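Local coordinates for protein 432aa long hypothetical deoxyribodipyrimidine photolyase (Sulfolobus tokodaii, PDB 2E0I) that probably repairs ultraviolet-induced cyclobutane pyrimidine dimers in DNA by light-driven electron transfer from bound FAD, with a second FAD as the likely light-harvesting cofactor, at residues Asn145-Val150 against Glu243-Asp248; Leu195-Val200 against Tyr231-Gly236. One frame throughout, in Å; residues are numbered along the deposited sequence.

Interaction 1: residues Asn145-Val150 against Glu243-Asp248; sequences NEVSKV and ELYWRD. With FAD (flavin-adenine dinucleotide), chain E.
Of Glu243-Asp248, Tyr245 is the residue that touches Val147 and Ser148, whereas Glu243, Leu244, Trp246 and Arg247 approach one of two FAD molecules. Glu243 brings CB to 3.3 Å from FAD O4B, and its carboxylate forms a salt bridge with Arg205. Next, Leu244 sets CD1 3.8 Å from the ribose oxygen O2B of FAD. Tyr245 then extends the other way: Val147 CG1 lies 3.9 Å from Tyr245 CE1, an apolar contact oblique to the ring. Chi1 of 83° turns this methyl of Val147 between its own N and carbonyl carbon. No direct hydrogen bond joins the segments; instead one water donates to Ser148 O (3.0 Å) and is hydrogen-bonded to Tyr245 OH (2.7 Å). Trp246 returns to the cofactor, its CB 3.7 Å from FAD C2A of the adenine. Arg247, bent at chi2 and chi3, gives a weak bond from NE to FAD O2B, 3.4 Å long with 147° at the hydrogen. Asp248 OD2 accepts the backbone N-H groups of Leu129 and Thr130, in the loop on which Val147 and Tyr245 pack. One helix thus lines the adenosine side of a folded FAD and backs onto the photolyase N-terminal region, as expected for the photolyase flavin pocket.

Interaction 2: residues Leu195-Val200 against Tyr231-Gly236; sequences LLHRNV and YYTQKG
Within these two segments the shortest hydrogen bond, Arg198 N to Leu195 O at 3.2 Å, closes the turn that presents Leu196 and His197 to Thr233 and Gln234. No hydrogen bond crosses between the segments, so the evidence for the contact is van der Waals distance. Leu196, with CG anti to its backbone N (chi1 -176°), meets Thr233 tip to tip, and Leu196 CD2 comes to 3.7 Å from Thr233 OG1. That hydroxyl has its polar partner within its own helix, the carbonyl oxygen of Glu229. The other methyl of the leucine, CD1, lies 4.0 Å from Gln234 CG as the two side chains run past one another in opposite directions. His197 crosses Thr233 at about a right angle, and its CE1 approaches Thr233 CG2 to 3.7 Å, oblique to the imidazole.

Gln234 is bent at chi2 (-78°), which folds its amide back: NE2 makes a weak bond of 3.4 Å to Thr233 O, with 130° at the hydrogen, while OE1 is taken by Lys237. Leu196 O lies 3.6 Å from Gln234 NE2, a proximity that does not qualify as a bond. Beyond the contact, Leu196 also packs on Leu216 and Gln234 on Tyr214 and Phe240; Leu216 and Tyr214 each hydrogen-bond FAD through backbone N. The C-terminal ends of helices 189-196 and 227-233 therefore meet, partly buried, beside the cofactor-binding loop of the helical FAD-binding domain characteristic of photolyases, with the Gln234 side chain about 9 Å, at nearest atoms, from a bound FAD, on its diphosphate side.

Overall arrangement
From the N terminus, the chain passes through the five-stranded parallel sheet before reaching helix 140-147, where the first segment of interaction 1 begins. It then enters helix 189-196, whose end opens interaction 2. Helices 217-221 and 227-233 follow, and interaction 2 closes a loop at the end of the latter. Helix 238-256 comes immediately afterwards and closes the larger loop of interaction 1, which therefore encloses the smaller one without crossing it. The centres are about 17 Å apart, yet the two meet where Leu244 CD2 lies 3.9 Å from Tyr231 N. Interaction 1 ties the region following the sheet to helix 238-256, which borders one FAD, while interaction 2 joins the ends of helices 189-196 and 227-233.

Interaction 1: residues Asn145-Val150 against Glu243-Asp248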
ATOM      1  N   ASN A 145       7.902   9.156  19.149  1.00 38.99           N
ATOM      2  CA  ASN A 145       8.015   9.529  20.555  1.00 41.17           C
ATOM      3  C   ASN A 145       7.054  10.630  20.957  1.00 41.63           C
ATOM      4  O   ASN A 145       6.464  10.572  22.029  1.00 42.51           O
ATOM      5  CB  ASN A 145       9.435   9.972  20.875  1.00 42.64           C
ATOM      6  CG  ASN A 145      10.438   8.858  20.704  1.00 44.88           C
ATOM      7  OD1 ASN A 145      11.637   9.063  20.887  1.00 45.47           O
ATOM      8  ND2 ASN A 145       9.955   7.664  20.351  1.00 45.51           N
ATOM      9  N   GLU A 146       6.890  11.629  20.096  1.00 42.07           N
ATOM     10  CA  GLU A 146       6.002  12.744  20.394  1.00 43.37           C
ATOM     11  C   GLU A 146       4.522  12.375  20.251  1.00 42.73           C
ATOM     12  O   GLU A 146       3.712  12.649  21.144  1.00 43.77           O
ATOM     13  CB  GLU A 146       6.360  13.947  19.487  1.00 46.18           C
ATOM     14  CG  GLU A 146       5.606  15.268  19.777  1.00 50.98           C
ATOM     15  CD  GLU A 146       6.317  16.534  19.234  1.00 53.91           C
ATOM     16  OE1 GLU A 146       5.681  17.612  19.217  1.00 56.09           O
ATOM     17  OE2 GLU A 146       7.505  16.478  18.835  1.00 54.85           O
ATOM     18  N   VAL A 147       4.174  11.718  19.152  1.00 41.53           N
ATOM     19  CA  VAL A 147       2.781  11.371  18.896  1.00 40.44           C
ATOM     20  C   VAL A 147       2.221  10.131  19.613  1.00 38.57           C
ATOM     21  O   VAL A 147       1.023  10.059  19.896  1.00 37.32           O
ATOM     22  CB  VAL A 147       2.547  11.240  17.369  1.00 41.19           C
ATOM     23  CG1 VAL A 147       2.955   9.850  16.882  1.00 40.59           C
ATOM     24  CG2 VAL A 147       1.106  11.564  17.040  1.00 42.01           C
ATOM     25  N   SER A 148       3.076   9.159  19.913  1.00 37.27           N
ATOM     26  CA  SER A 148       2.614   7.948  20.590  1.00 35.85           C
ATOM     27  C   SER A 148       2.086   8.239  21.995  1.00 35.37           C
ATOM     28  O   SER A 148       1.343   7.448  22.566  1.00 34.79           O
ATOM     29  CB  SER A 148       3.738   6.913  20.667  1.00 34.32           C
ATOM     30  OG  SER A 148       4.760   7.333  21.543  1.00 31.91           O
ATOM     31  N   LYS A 149       2.470   9.381  22.549  1.00 36.31           N
ATOM     32  CA  LYS A 149       2.019   9.752  23.878  1.00 35.60           C
ATOM     33  C   LYS A 149       0.549  10.129  23.802  1.00 34.63           C
ATOM     34  O   LYS A 149      -0.156  10.108  24.808  1.00 34.85           O
ATOM     35  CB  LYS A 149       2.834  10.931  24.406  1.00 37.11           C
ATOM     36  CG  LYS A 149       4.308  10.632  24.621  1.00 39.48           C
ATOM     37  CD  LYS A 149       5.079  11.917  24.937  1.00 41.59           C
ATOM     38  CE  LYS A 149       6.586  11.689  25.003  1.00 41.90           C
ATOM     39  NZ  LYS A 149       7.324  12.933  24.625  1.00 43.03           N
ATOM     40  N   VAL A 150       0.087  10.478  22.605  1.00 33.48           N
ATOM     41  CA  VAL A 150      -1.315  10.848  22.415  1.00 32.35           C
ATOM     42  C   VAL A 150      -2.184   9.597  22.479  1.00 31.58           C
ATOM     43  O   VAL A 150      -1.742   8.502  22.119  1.00 31.70           O
ATOM     44  CB  VAL A 150      -1.541  11.503  21.051  1.00 33.08           C
ATOM     45  CG1 VAL A 150      -2.938  12.097  20.988  1.00 32.04           C
ATOM     46  CG2 VAL A 150      -0.483  12.551  20.804  1.00 33.73           C
ATOM     47  N   GLU A 243       5.454  -0.127  14.226  1.00 30.18           N
ATOM     48  CA  GLU A 243       5.447  -0.246  12.783  1.00 30.30           C
ATOM     49  C   GLU A 243       4.136   0.239  12.188  1.00 27.46           C
ATOM     50  O   GLU A 243       4.087   0.712  11.062  1.00 27.03           O
ATOM     51  CB  GLU A 243       5.786  -1.683  12.365  1.00 32.88           C
ATOM     52  CG  GLU A 243       7.299  -1.838  12.132  1.00 38.93           C
ATOM     53  CD  GLU A 243       7.757  -3.265  11.880  1.00 42.64           C
ATOM     54  OE1 GLU A 243       7.122  -3.971  11.052  1.00 44.16           O
ATOM     55  OE2 GLU A 243       8.771  -3.668  12.507  1.00 42.95           O
ATOM     56  N   LEU A 244       3.070   0.156  12.963  1.00 25.59           N
ATOM     57  CA  LEU A 244       1.778   0.621  12.493  1.00 23.63           C
ATOM     58  C   LEU A 244       1.878   2.126  12.285  1.00 23.43           C
ATOM     59  O   LEU A 244       1.277   2.689  11.370  1.00 24.35           O
ATOM     60  CB  LEU A 244       0.713   0.316  13.541  1.00 22.31           C
ATOM     61  CG  LEU A 244      -0.679  -0.043  13.042  1.00 22.07           C
ATOM     62  CD1 LEU A 244      -0.601  -1.189  12.036  1.00 21.98           C
ATOM     63  CD2 LEU A 244      -1.519  -0.453  14.229  1.00 23.40           C
ATOM     64  N   TYR A 245       2.652   2.777  13.148  1.00 23.85           N
ATOM     65  CA  TYR A 245       2.839   4.221  13.087  1.00 21.99           C
ATOM     66  C   TYR A 245       3.640   4.644  11.861  1.00 21.68           C
ATOM     67  O   TYR A 245       3.646   5.820  11.504  1.00 22.20           O
ATOM     68  CB  TYR A 245       3.505   4.724  14.379  1.00 19.81           C
ATOM     69  CG  TYR A 245       2.517   5.082  15.479  1.00 19.71           C
ATOM     70  CD1 TYR A 245       1.754   6.244  15.399  1.00 18.55           C
ATOM     71  CD2 TYR A 245       2.324   4.242  16.584  1.00 20.27           C
ATOM     72  CE1 TYR A 245       0.819   6.568  16.381  1.00 19.98           C
ATOM     73  CE2 TYR A 245       1.389   4.550  17.583  1.00 20.03           C
ATOM     74  CZ  TYR A 245       0.633   5.719  17.472  1.00 22.64           C
ATOM     75  OH  TYR A 245      -0.330   6.038  18.426  1.00 23.00           O
ATOM     76  N   TRP A 246       4.310   3.701  11.206  1.00 21.57           N
ATOM     77  CA  TRP A 246       5.068   4.054  10.011  1.00 23.12           C
ATOM     78  C   TRP A 246       4.142   4.399   8.856  1.00 23.04           C
ATOM     79  O   TRP A 246       4.541   5.075   7.909  1.00 23.14           O
ATOM     80  CB  TRP A 246       6.002   2.931   9.585  1.00 25.17           C
ATOM     81  CG  TRP A 246       7.357   3.028  10.211  1.00 27.73           C
ATOM     82  CD1 TRP A 246       7.801   2.356  11.305  1.00 28.76           C
ATOM     83  CD2 TRP A 246       8.447   3.845   9.774  1.00 27.74           C
ATOM     84  NE1 TRP A 246       9.102   2.699  11.577  1.00 29.67           N
ATOM     85  CE2 TRP A 246       9.522   3.612  10.649  1.00 28.41           C
ATOM     86  CE3 TRP A 246       8.617   4.752   8.726  1.00 27.86           C
ATOM     87  CZ2 TRP A 246      10.755   4.251  10.509  1.00 28.43           C
ATOM     88  CZ3 TRP A 246       9.844   5.388   8.588  1.00 28.25           C
ATOM     89  CH2 TRP A 246      10.896   5.133   9.475  1.00 26.84           C
ATOM     90  N   ARG A 247       2.905   3.925   8.936  1.00 22.48           N
ATOM     91  CA  ARG A 247       1.916   4.223   7.923  1.00 22.80           C
ATOM     92  C   ARG A 247       1.535   5.687   8.011  1.00 24.45           C
ATOM     93  O   ARG A 247       1.454   6.385   7.000  1.00 24.64           O
ATOM     94  CB  ARG A 247       0.665   3.407   8.151  1.00 23.39           C
ATOM     95  CG  ARG A 247       0.825   1.966   7.888  1.00 23.26           C
ATOM     96  CD  ARG A 247      -0.463   1.455   7.322  1.00 21.79           C
ATOM     97  NE  ARG A 247      -0.143   0.392   6.400  1.00 22.53           N
ATOM     98  CZ  ARG A 247      -0.518   0.303   5.130  1.00 21.16           C
ATOM     99  NH1 ARG A 247      -1.271   1.206   4.511  1.00 22.03           N
ATOM    100  NH2 ARG A 247      -0.087  -0.731   4.466  1.00 24.28           N
ATOM    101  N   ASP A 248       1.267   6.142   9.232  1.00 26.05           N
ATOM    102  CA  ASP A 248       0.890   7.531   9.460  1.00 26.03           C
ATOM    103  C   ASP A 248       2.035   8.439   9.043  1.00 24.80           C
ATOM    104  O   ASP A 248       1.820   9.455   8.366  1.00 24.84           O
ATOM    105  CB  ASP A 248       0.580   7.768  10.936  1.00 30.23           C
ATOM    106  CG  ASP A 248      -0.846   7.406  11.310  1.00 34.77           C
ATOM    107  OD1 ASP A 248      -1.284   6.263  11.028  1.00 38.79           O
ATOM    108  OD2 ASP A 248      -1.528   8.271  11.903  1.00 38.54           O
TER
HETATM  109  PA  FAD E1100       4.329  -7.069   8.889  1.00 29.54           P
HETATM  110  O1A FAD E1100       3.562  -8.246   9.359  1.00 31.28           O
HETATM  111  O2A FAD E1100       5.664  -6.672   9.384  1.00 31.16           O
HETATM  112  O5B FAD E1100       3.441  -5.992   9.692  1.00 31.26           O
HETATM  113  C5B FAD E1100       3.966  -4.720  10.078  1.00 32.36           C
HETATM  114  C4B FAD E1100       2.931  -3.625   9.806  1.00 34.14           C
HETATM  115  O4B FAD E1100       3.433  -2.328  10.168  1.00 35.85           O
HETATM  116  C3B FAD E1100       2.614  -3.580   8.310  1.00 34.99           C
HETATM  117  O3B FAD E1100       1.442  -4.364   8.068  1.00 33.17           O
HETATM  118  C2B FAD E1100       2.254  -2.106   8.142  1.00 35.21           C
HETATM  119  O2B FAD E1100       0.958  -1.859   8.691  1.00 38.01           O
HETATM  120  C1B FAD E1100       3.329  -1.465   9.021  1.00 35.68           C
HETATM  121  N9A FAD E1100       4.641  -1.405   8.334  1.00 34.64           N
HETATM  122  C8A FAD E1100       5.649  -2.267   8.453  1.00 33.40           C
HETATM  123  N7A FAD E1100       6.696  -1.830   7.755  1.00 33.44           N
HETATM  124  C5A FAD E1100       6.353  -0.680   7.183  1.00 33.54           C
HETATM  125  C6A FAD E1100       6.996   0.233   6.353  1.00 32.04           C
HETATM  126  N6A FAD E1100       8.259   0.047   5.983  1.00 30.60           N
HETATM  127  N1A FAD E1100       6.326   1.317   5.934  1.00 31.20           N
HETATM  128  C2A FAD E1100       5.073   1.538   6.294  1.00 30.40           C
HETATM  129  N3A FAD E1100       4.434   0.695   7.087  1.00 30.27           N
HETATM  130  C4A FAD E1100       5.040  -0.411   7.544  1.00 33.30           C
HETATM  131  N1  FAD E1100       3.404  -1.108   2.520  1.00 23.25           N
HETATM  132  C2  FAD E1100       2.129  -0.871   1.991  1.00 24.48           C
HETATM  133  O2  FAD E1100       1.122  -1.077   2.666  1.00 25.23           O
HETATM  134  N3  FAD E1100       1.991  -0.449   0.663  1.00 26.07           N
HETATM  135  C4  FAD E1100       3.134  -0.276  -0.127  1.00 24.57           C
HETATM  136  O4  FAD E1100       3.018   0.150  -1.275  1.00 23.75           O
HETATM  137  C4X FAD E1100       4.397  -0.528   0.399  1.00 24.01           C
HETATM  138  N5  FAD E1100       5.521  -0.434  -0.429  1.00 24.96           N
HETATM  139  C5X FAD E1100       6.801  -0.664   0.090  1.00 24.55           C
HETATM  140  C6  FAD E1100       7.904  -0.548  -0.749  1.00 22.01           C
HETATM  141  C7  FAD E1100       9.184  -0.739  -0.239  1.00 23.91           C
HETATM  142  C7M FAD E1100      10.381  -0.575  -1.178  1.00 24.69           C
HETATM  143  C8  FAD E1100       9.355  -1.053   1.109  1.00 22.82           C
HETATM  144  C8M FAD E1100      10.752  -1.242   1.705  1.00 23.13           C
HETATM  145  C9  FAD E1100       8.244  -1.169   1.940  1.00 23.48           C
HETATM  146  C9A FAD E1100       6.959  -0.969   1.442  1.00 25.13           C
HETATM  147  N10 FAD E1100       5.829  -1.062   2.276  1.00 24.65           N
HETATM  148  C10 FAD E1100       4.544  -0.938   1.723  1.00 23.77           C
HETATM  149  C1' FAD E1100       5.989  -1.330   3.728  1.00 22.81           C
HETATM  150  C2' FAD E1100       5.986  -2.787   4.197  1.00 24.46           C
HETATM  151  O2' FAD E1100       6.952  -3.550   3.469  1.00 24.04           O
HETATM  152  C3' FAD E1100       4.605  -3.438   4.082  1.00 26.29           C
HETATM  153  O3' FAD E1100       3.645  -2.635   4.773  1.00 28.37           O
HETATM  154  C4' FAD E1100       4.597  -4.839   4.699  1.00 26.48           C
HETATM  155  O4' FAD E1100       5.583  -5.662   4.069  1.00 26.67           O
HETATM  156  C5' FAD E1100       3.223  -5.496   4.553  1.00 27.16           C
HETATM  157  O5' FAD E1100       3.240  -6.843   5.038  1.00 28.99           O
HETATM  158  P   FAD E1100       2.770  -7.207   6.535  1.00 27.24           P
HETATM  159  O1P FAD E1100       1.453  -6.572   6.766  1.00 28.14           O
HETATM  160  O2P FAD E1100       2.874  -8.676   6.678  1.00 28.17           O
HETATM  161  O3P FAD E1100       3.873  -6.478   7.459  1.00 30.28           O
HETATM  162  O   HOH W   1       0.352   5.154  20.869  1.00 21.48           O

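Interaction 2: residues Leu195-Val200 against Tyr231-Gly236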
ATOM      1  N   LEU A 195      -6.542 -12.716  10.086  1.00 18.70           N
ATOM      2  CA  LEU A 195      -5.108 -12.449  10.028  1.00 18.31           C
ATOM      3  C   LEU A 195      -4.652 -11.677  11.252  1.00 17.81           C
ATOM      4  O   LEU A 195      -3.582 -11.939  11.790  1.00 17.85           O
ATOM      5  CB  LEU A 195      -4.770 -11.648   8.766  1.00 18.56           C
ATOM      6  CG  LEU A 195      -4.902 -12.426   7.452  1.00 19.20           C
ATOM      7  CD1 LEU A 195      -4.946 -11.456   6.279  1.00 18.10           C
ATOM      8  CD2 LEU A 195      -3.748 -13.427   7.317  1.00 15.92           C
ATOM      9  N   LEU A 196      -5.472 -10.725  11.681  1.00 17.51           N
ATOM     10  CA  LEU A 196      -5.164  -9.904  12.840  1.00 18.82           C
ATOM     11  C   LEU A 196      -4.940 -10.758  14.092  1.00 20.08           C
ATOM     12  O   LEU A 196      -4.189 -10.381  14.999  1.00 19.99           O
ATOM     13  CB  LEU A 196      -6.305  -8.911  13.090  1.00 17.47           C
ATOM     14  CG  LEU A 196      -6.103  -7.907  14.233  1.00 17.36           C
ATOM     15  CD1 LEU A 196      -4.808  -7.116  14.008  1.00 15.65           C
ATOM     16  CD2 LEU A 196      -7.296  -6.963  14.308  1.00 14.66           C
ATOM     17  N   HIS A 197      -5.578 -11.922  14.128  1.00 21.16           N
ATOM     18  CA  HIS A 197      -5.472 -12.802  15.278  1.00 21.01           C
ATOM     19  C   HIS A 197      -4.541 -13.997  15.184  1.00 23.23           C
ATOM     20  O   HIS A 197      -4.503 -14.817  16.097  1.00 25.63           O
ATOM     21  CB  HIS A 197      -6.864 -13.257  15.694  1.00 19.08           C
ATOM     22  CG  HIS A 197      -7.656 -12.187  16.373  1.00 17.66           C
ATOM     23  ND1 HIS A 197      -7.497 -11.882  17.707  1.00 17.08           N
ATOM     24  CD2 HIS A 197      -8.554 -11.299  15.889  1.00 16.53           C
ATOM     25  CE1 HIS A 197      -8.262 -10.851  18.014  1.00 16.00           C
ATOM     26  NE2 HIS A 197      -8.913 -10.477  16.929  1.00 16.20           N
ATOM     27  N   ARG A 198      -3.799 -14.128  14.095  1.00 25.17           N
ATOM     28  CA  ARG A 198      -2.846 -15.225  14.027  1.00 26.96           C
ATOM     29  C   ARG A 198      -1.775 -14.838  15.021  1.00 28.34           C
ATOM     30  O   ARG A 198      -1.415 -13.664  15.121  1.00 29.07           O
ATOM     31  CB  ARG A 198      -2.192 -15.326  12.658  1.00 27.23           C
ATOM     32  CG  ARG A 198      -2.997 -16.035  11.618  1.00 27.99           C
ATOM     33  CD  ARG A 198      -2.262 -16.001  10.274  1.00 29.42           C
ATOM     34  NE  ARG A 198      -0.924 -16.591  10.333  1.00 28.20           N
ATOM     35  CZ  ARG A 198       0.199 -15.937  10.052  1.00 28.74           C
ATOM     36  NH1 ARG A 198       0.162 -14.655   9.693  1.00 28.64           N
ATOM     37  NH2 ARG A 198       1.363 -16.569  10.108  1.00 26.78           N
ATOM     38  N   ASN A 199      -1.267 -15.807  15.763  1.00 30.55           N
ATOM     39  CA  ASN A 199      -0.219 -15.510  16.724  1.00 32.94           C
ATOM     40  C   ASN A 199       1.111 -15.899  16.086  1.00 33.37           C
ATOM     41  O   ASN A 199       1.390 -17.070  15.860  1.00 34.63           O
ATOM     42  CB  ASN A 199      -0.479 -16.255  18.040  1.00 33.89           C
ATOM     43  CG  ASN A 199      -1.784 -15.801  18.721  1.00 37.07           C
ATOM     44  OD1 ASN A 199      -1.963 -14.618  19.037  1.00 38.09           O
ATOM     45  ND2 ASN A 199      -2.699 -16.743  18.940  1.00 37.80           N
ATOM     46  N   VAL A 200       1.916 -14.893  15.780  1.00 33.20           N
ATOM     47  CA  VAL A 200       3.200 -15.098  15.140  1.00 34.35           C
ATOM     48  C   VAL A 200       4.330 -14.567  16.002  1.00 35.43           C
ATOM     49  O   VAL A 200       4.090 -13.820  16.950  1.00 36.48           O
ATOM     50  CB  VAL A 200       3.252 -14.346  13.788  1.00 35.20           C
ATOM     51  CG1 VAL A 200       2.126 -14.823  12.889  1.00 35.74           C
ATOM     52  CG2 VAL A 200       3.143 -12.831  14.020  1.00 32.13           C
ATOM     53  N   TYR A 231      -4.785  -1.299  16.109  1.00 22.52           N
ATOM     54  CA  TYR A 231      -4.056  -0.763  17.239  1.00 21.32           C
ATOM     55  C   TYR A 231      -4.489  -1.331  18.579  1.00 19.61           C
ATOM     56  O   TYR A 231      -3.672  -1.825  19.333  1.00 20.08           O
ATOM     57  CB  TYR A 231      -4.177   0.759  17.275  1.00 22.26           C
ATOM     58  CG  TYR A 231      -3.551   1.360  18.508  1.00 23.00           C
ATOM     59  CD1 TYR A 231      -2.171   1.543  18.602  1.00 23.10           C
ATOM     60  CD2 TYR A 231      -4.341   1.704  19.602  1.00 23.67           C
ATOM     61  CE1 TYR A 231      -1.601   2.056  19.759  1.00 24.44           C
ATOM     62  CE2 TYR A 231      -3.786   2.211  20.757  1.00 25.23           C
ATOM     63  CZ  TYR A 231      -2.423   2.387  20.833  1.00 25.45           C
ATOM     64  OH  TYR A 231      -1.910   2.915  21.989  1.00 26.97           O
ATOM     65  N   TYR A 232      -5.767  -1.255  18.891  1.00 18.75           N
ATOM     66  CA  TYR A 232      -6.208  -1.753  20.175  1.00 20.04           C
ATOM     67  C   TYR A 232      -6.115  -3.257  20.340  1.00 21.53           C
ATOM     68  O   TYR A 232      -5.917  -3.761  21.438  1.00 23.15           O
ATOM     69  CB  TYR A 232      -7.625  -1.266  20.461  1.00 19.29           C
ATOM     70  CG  TYR A 232      -7.623   0.109  21.064  1.00 21.34           C
ATOM     71  CD1 TYR A 232      -7.963   1.234  20.311  1.00 22.57           C
ATOM     72  CD2 TYR A 232      -7.204   0.301  22.380  1.00 22.99           C
ATOM     73  CE1 TYR A 232      -7.882   2.521  20.863  1.00 22.88           C
ATOM     74  CE2 TYR A 232      -7.116   1.576  22.934  1.00 23.38           C
ATOM     75  CZ  TYR A 232      -7.453   2.675  22.175  1.00 22.89           C
ATOM     76  OH  TYR A 232      -7.336   3.918  22.737  1.00 24.65           O
ATOM     77  N   THR A 233      -6.239  -3.989  19.250  1.00 23.82           N
ATOM     78  CA  THR A 233      -6.168  -5.430  19.341  1.00 25.08           C
ATOM     79  C   THR A 233      -4.756  -5.873  19.663  1.00 27.29           C
ATOM     80  O   THR A 233      -4.554  -6.878  20.337  1.00 29.51           O
ATOM     81  CB  THR A 233      -6.603  -6.071  18.029  1.00 23.82           C
ATOM     82  OG1 THR A 233      -7.921  -5.619  17.710  1.00 24.33           O
ATOM     83  CG2 THR A 233      -6.626  -7.578  18.157  1.00 25.55           C
ATOM     84  N   GLN A 234      -3.782  -5.105  19.199  1.00 28.84           N
ATOM     85  CA  GLN A 234      -2.377  -5.431  19.395  1.00 31.44           C
ATOM     86  C   GLN A 234      -1.667  -4.447  20.315  1.00 32.70           C
ATOM     87  O   GLN A 234      -0.439  -4.441  20.394  1.00 31.84           O
ATOM     88  CB  GLN A 234      -1.692  -5.425  18.034  1.00 33.74           C
ATOM     89  CG  GLN A 234      -2.374  -6.307  17.031  1.00 37.00           C
ATOM     90  CD  GLN A 234      -2.035  -7.757  17.263  1.00 39.95           C
ATOM     91  OE1 GLN A 234      -0.939  -8.198  16.916  1.00 41.99           O
ATOM     92  NE2 GLN A 234      -2.960  -8.507  17.873  1.00 39.64           N
ATOM     93  N   LYS A 235      -2.440  -3.623  21.013  1.00 35.04           N
ATOM     94  CA  LYS A 235      -1.885  -2.601  21.893  1.00 36.74           C
ATOM     95  C   LYS A 235      -0.679  -3.043  22.705  1.00 37.64           C
ATOM     96  O   LYS A 235       0.254  -2.258  22.909  1.00 39.39           O
ATOM     97  CB  LYS A 235      -2.963  -2.069  22.831  1.00 37.49           C
ATOM     98  CG  LYS A 235      -2.589  -0.761  23.485  1.00 39.95           C
ATOM     99  CD  LYS A 235      -3.776  -0.179  24.211  1.00 42.76           C
ATOM    100  CE  LYS A 235      -3.435   1.168  24.811  1.00 45.85           C
ATOM    101  NZ  LYS A 235      -4.635   1.788  25.474  1.00 49.55           N
ATOM    102  N   GLY A 236      -0.678  -4.294  23.151  1.00 36.60           N
ATOM    103  CA  GLY A 236       0.439  -4.766  23.942  1.00 36.70           C
ATOM    104  C   GLY A 236       1.725  -5.093  23.205  1.00 37.38           C
ATOM    105  O   GLY A 236       2.761  -5.275  23.835  1.00 38.53           O
TER